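Local coordinates for lipase C (Serratia marcescens, PDB 5NEN), which acts as the membrane fusion protein of a type I secretion system, probably helping to carry lipase out of the cell across the cell envelope, at residues Ala101-Ser107 with Phe135-Arg139; Tyr90-Ala94 with Ile114-Val118. All blocks are in the same frame, centred on the assembly; numbering follows the deposited sequence.

Contact 1 of 2, residues Ala101-Ser107 with Phe135-Arg139; sequences AERDGLS and FASRR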
# COMPACT_ATOMS: atom_id res chain seq x y z
N ALA A 101 8.13 -2.30 -11.53
CA ALA A 101 9.08 -1.43 -10.86
C ALA A 101 9.05 -1.68 -9.35
O ALA A 101 10.09 -1.79 -8.73
CB ALA A 101 8.81 0.04 -11.16
N GLU A 102 7.88 -1.86 -8.75
CA GLU A 102 7.89 -1.97 -7.30
C GLU A 102 8.51 -3.29 -6.88
O GLU A 102 9.10 -3.40 -5.82
CB GLU A 102 6.48 -1.84 -6.69
CG GLU A 102 5.65 -0.65 -7.07
CD GLU A 102 4.55 -0.41 -6.02
OE1 GLU A 102 4.73 -0.87 -4.87
OE2 GLU A 102 3.49 0.19 -6.33
N ARG A 103 8.35 -4.30 -7.71
CA ARG A 103 8.92 -5.60 -7.45
C ARG A 103 10.45 -5.56 -7.47
O ARG A 103 11.11 -6.15 -6.61
CB ARG A 103 8.44 -6.62 -8.47
CG ARG A 103 9.14 -7.90 -8.25
CD ARG A 103 8.63 -9.01 -9.09
NE ARG A 103 9.18 -8.89 -10.42
CZ ARG A 103 8.92 -9.74 -11.39
NH1 ARG A 103 8.15 -10.80 -11.13
NH2 ARG A 103 9.44 -9.54 -12.60
N ASP A 104 10.99 -4.88 -8.48
CA ASP A 104 12.44 -4.76 -8.64
C ASP A 104 13.01 -3.50 -7.98
O ASP A 104 14.11 -3.04 -8.32
CB ASP A 104 12.79 -4.81 -10.13
CG ASP A 104 12.37 -6.12 -10.79
OD1 ASP A 104 11.64 -6.93 -10.16
OD2 ASP A 104 12.73 -6.32 -11.96
N GLY A 105 12.25 -2.95 -7.03
CA GLY A 105 12.61 -1.68 -6.42
C GLY A 105 13.24 -0.63 -7.33
O GLY A 105 14.20 0.04 -6.96
N LEU A 106 12.72 -0.47 -8.54
CA LEU A 106 13.30 0.48 -9.46
C LEU A 106 12.99 1.86 -8.91
O LEU A 106 12.00 2.02 -8.21
CB LEU A 106 12.78 0.32 -10.89
CG LEU A 106 12.99 -1.02 -11.61
CD1 LEU A 106 12.86 -0.83 -13.14
CD2 LEU A 106 14.35 -1.63 -11.28
N SER A 107 13.88 2.82 -9.13
CA SER A 107 13.69 4.18 -8.64
C SER A 107 12.56 4.88 -9.38
O SER A 107 11.83 5.66 -8.79
CB SER A 107 14.97 4.99 -8.80
OG SER A 107 15.49 4.86 -10.12
N PHE A 135 2.61 5.15 -7.59
CA PHE A 135 3.95 4.63 -7.37
C PHE A 135 4.72 5.55 -6.41
O PHE A 135 5.18 5.11 -5.36
CB PHE A 135 4.69 4.48 -8.68
CG PHE A 135 6.12 4.05 -8.53
CD1 PHE A 135 6.43 2.73 -8.23
CD2 PHE A 135 7.15 4.94 -8.72
CE1 PHE A 135 7.75 2.31 -8.11
CE2 PHE A 135 8.48 4.53 -8.61
CZ PHE A 135 8.77 3.22 -8.30
N ALA A 136 4.76 6.84 -6.73
CA ALA A 136 5.48 7.83 -5.94
C ALA A 136 5.08 7.73 -4.49
O ALA A 136 5.93 7.77 -3.57
CB ALA A 136 5.18 9.24 -6.45
N SER A 137 3.78 7.56 -4.29
CA SER A 137 3.27 7.48 -2.94
C SER A 137 3.81 6.24 -2.30
O SER A 137 4.53 6.34 -1.33
CB SER A 137 1.74 7.49 -2.90
OG SER A 137 1.25 8.72 -3.41
N ARG A 138 3.61 5.08 -2.93
CA ARG A 138 3.95 3.82 -2.27
C ARG A 138 5.44 3.67 -1.93
O ARG A 138 5.80 3.17 -0.84
CB ARG A 138 3.52 2.67 -3.13
CG ARG A 138 2.03 2.48 -3.17
CD ARG A 138 1.79 1.23 -3.97
NE ARG A 138 1.30 0.17 -3.11
CZ ARG A 138 1.74 -1.08 -3.19
NH1 ARG A 138 2.71 -1.35 -4.06
NH2 ARG A 138 1.27 -2.02 -2.39
N ARG A 139 6.30 4.08 -2.87
CA ARG A 139 7.73 4.02 -2.63
C ARG A 139 8.01 4.92 -1.45
O ARG A 139 8.81 4.57 -0.56
CB ARG A 139 8.53 4.45 -3.86
CG ARG A 139 9.80 5.23 -3.53
CD ARG A 139 10.94 4.37 -2.98
NE ARG A 139 11.37 3.35 -3.93
CZ ARG A 139 12.02 3.60 -5.07
NH1 ARG A 139 12.32 4.84 -5.44
NH2 ARG A 139 12.37 2.58 -5.85

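Contact 2 of 2, residues Tyr90-Ala94 with Ile114-Val118; sequences YTTLA and ILDAV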
# COMPACT_ATOMS: atom_id res chain seq x y z
N TYR A 90 -5.09 -1.22 -21.67
CA TYR A 90 -4.20 -0.12 -21.39
C TYR A 90 -4.12 0.12 -19.89
O TYR A 90 -3.04 0.50 -19.36
CB TYR A 90 -4.64 1.14 -22.14
CG TYR A 90 -4.45 1.05 -23.64
CD1 TYR A 90 -3.49 0.23 -24.19
CD2 TYR A 90 -5.26 1.78 -24.51
CE1 TYR A 90 -3.32 0.15 -25.57
CE2 TYR A 90 -5.10 1.70 -25.89
CZ TYR A 90 -4.13 0.89 -26.42
OH TYR A 90 -3.97 0.82 -27.80
N THR A 91 -5.23 -0.13 -19.19
CA THR A 91 -5.19 0.16 -17.76
C THR A 91 -4.28 -0.85 -17.05
O THR A 91 -3.42 -0.49 -16.21
CB THR A 91 -6.58 0.18 -17.10
OG1 THR A 91 -7.47 1.02 -17.84
CG2 THR A 91 -6.46 0.74 -15.72
N THR A 92 -4.44 -2.11 -17.41
CA THR A 92 -3.58 -3.10 -16.79
C THR A 92 -2.13 -2.85 -17.17
O THR A 92 -1.27 -3.00 -16.32
CB THR A 92 -3.97 -4.50 -17.16
OG1 THR A 92 -4.08 -4.56 -18.58
CG2 THR A 92 -5.32 -4.82 -16.56
N LEU A 93 -1.85 -2.43 -18.41
CA LEU A 93 -0.46 -2.15 -18.79
C LEU A 93 0.17 -1.11 -17.90
O LEU A 93 1.31 -1.26 -17.46
CB LEU A 93 -0.34 -1.67 -20.24
CG LEU A 93 -0.52 -2.82 -21.22
CD1 LEU A 93 -0.32 -2.37 -22.61
CD2 LEU A 93 0.54 -3.83 -20.86
N ALA A 94 -0.58 -0.06 -17.60
CA ALA A 94 -0.06 0.94 -16.70
C ALA A 94 0.27 0.28 -15.37
O ALA A 94 1.42 0.31 -14.89
CB ALA A 94 -1.06 2.07 -16.50
N ILE A 114 3.93 0.19 -25.87
CA ILE A 114 2.59 0.32 -26.44
C ILE A 114 1.90 1.54 -25.91
O ILE A 114 1.38 2.36 -26.67
CB ILE A 114 1.67 -0.86 -26.14
CG1 ILE A 114 2.25 -2.14 -26.68
CG2 ILE A 114 0.34 -0.65 -26.82
CD1 ILE A 114 2.60 -3.07 -25.63
N LEU A 115 1.92 1.65 -24.59
CA LEU A 115 1.32 2.75 -23.89
C LEU A 115 1.91 4.05 -24.40
O LEU A 115 1.20 5.05 -24.59
CB LEU A 115 1.57 2.61 -22.40
CG LEU A 115 0.51 1.85 -21.63
CD1 LEU A 115 0.89 1.80 -20.16
CD2 LEU A 115 -0.85 2.48 -21.83
N ASP A 116 3.22 4.03 -24.65
CA ASP A 116 3.92 5.21 -25.11
C ASP A 116 3.27 5.65 -26.44
O ASP A 116 2.75 6.77 -26.56
CB ASP A 116 5.40 4.88 -25.28
CG ASP A 116 6.22 6.06 -25.67
OD1 ASP A 116 5.70 7.19 -25.58
OD2 ASP A 116 7.37 5.86 -26.11
N ALA A 117 3.15 4.69 -27.35
CA ALA A 117 2.65 4.95 -28.69
C ALA A 117 1.24 5.56 -28.69
O ALA A 117 0.88 6.29 -29.62
CB ALA A 117 2.67 3.67 -29.49
N VAL A 118 0.44 5.27 -27.68
CA VAL A 118 -0.89 5.85 -27.63
C VAL A 118 -1.03 6.74 -26.39
O VAL A 118 -2.12 6.85 -25.82
CB VAL A 118 -2.00 4.77 -27.63
CG1 VAL A 118 -1.84 3.87 -28.83
CG2 VAL A 118 -1.94 3.93 -26.37

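Contact 1 of 2, residues Ala101-Ser107 with Phe135-Arg139
Phe135 and Glu102 meet where helix 76-103 of the AprE-like long alpha-helical hairpin comes to its end beside helix 122-190, and the phenyl ring shows how a single flat side chain can fit the end of a helix. From CB, CG swings anti to the backbone N (chi1 176°), which carries the ring across to the other helix. Along one flank of the ring, CD1 lies 3.7 Å from Glu102 CG, close to the ring plane. Next, CE1 comes within 3.9 Å of Ala101 CB, approached obliquely. Further out the neighbours become polar: CZ is 3.4 Å from Leu106 O, and CE2 is 3.5 Å from Ser107 O. Both carbonyl oxygens lie at the ring edge near its plane, where the slightly positive hydrogens of the ring would suit them.

A Schellman motif leads the chain to these oxygens, which belong to its last residue, Leu106, and to the next, Ser107. Its outer bond runs from Leu106 N to Ala101 O at 2.9 Å, its inner bond, from Gly105 N to Glu102 O, is weak, and Gly105 takes the positive phi (37°) that turns the chain off the helix. Away from the tip of the ring, past Glu102 CG, the carboxylate is paired with Arg138 in a salt bridge whose detailed geometry is doubtful, the two groups being modelled too close. Arg98 and Tyr240 also hold this carboxylate, and Glu243 pairs with Arg138, so helix 195-270 joins the polar cluster. On the loop side, the chain of Arg139 bends at chi2 and chi3, and its guanidinium edge brings NH2 to 3.5 Å from Ser107 CA.

Contact 2 of 2, residues Tyr90-Ala94 with Ile114-Val118
Tyr90 and Val118 form the aromatic part of a contact between helix 76-103, in the AprE-like alpha-helical hairpin, and helix 113-117, a short helix packed against its side. It illustrates how a brief helical excursion can pack on a long helix through apolar side chains. The interaction with the ring is CH-pi: CG2 of Val118 sits over one face of the Tyr90 ring, 4.0 Å from its centroid and 21° off the normal, displaced toward the rim. Val118 is the first residue to leave helical geometry, and its CG2 projects between its own backbone N and carbonyl carbon. Tyr90 meets it with CG anti to the carbonyl carbon (chi1 -70°), the ring stretched across toward the short helix.

Other apolar contacts flank this pair. CG2 of Ile114 approaches the ring obliquely and lies 3.9 Å from Tyr90 CE1, the two side chains crossing at about a right angle. Ile114 CD1 adds a looser touch, 4.3 Å from Leu93 CD1. Leu115 runs past Tyr90 in the opposite direction and divides its two methyls between neighbours: CD2 is 4.0 Å from Tyr90 CB, while CD1 is 3.7 Å from Leu93 CB.

Tyr90 and Val118 both also touch Val124, and Ala94 touches Gln131, so helix 122-190 covers an adjoining side of the site. On another side of helix 76-103, Thr91 packs on Phe158 of the second subunit.

A third kind of contact sets side chain against backbone. The helical bond from Ala94 N to Tyr90 O has a methyl of Leu115 near each end: CD2 lies 3.8 Å from Tyr90 O, and CD1 lies 3.5 Å from Ala94 N.

In the fold
Both contacts draw on helix 76-103, contact 2 along its body and contact 1 at its C-terminal end, with centres about 18 Å apart and no touching atoms. The segments of the two contacts alternate along the chain, and their partner helices, 113-117 and 122-190, are consecutive. Each contact is partly buried, with three buried residues, but contact 1 has more exposed members. Their chemistry also differs: the side-chain contacts of contact 2 are apolar, whereas contact 1 combines a ring edge with carbonyl oxygens and a charged cluster shared with helix 195-270. The second subunit comes near one residue of each segment pair, Ser137 and Thr91, neither of which takes part in the contact itself.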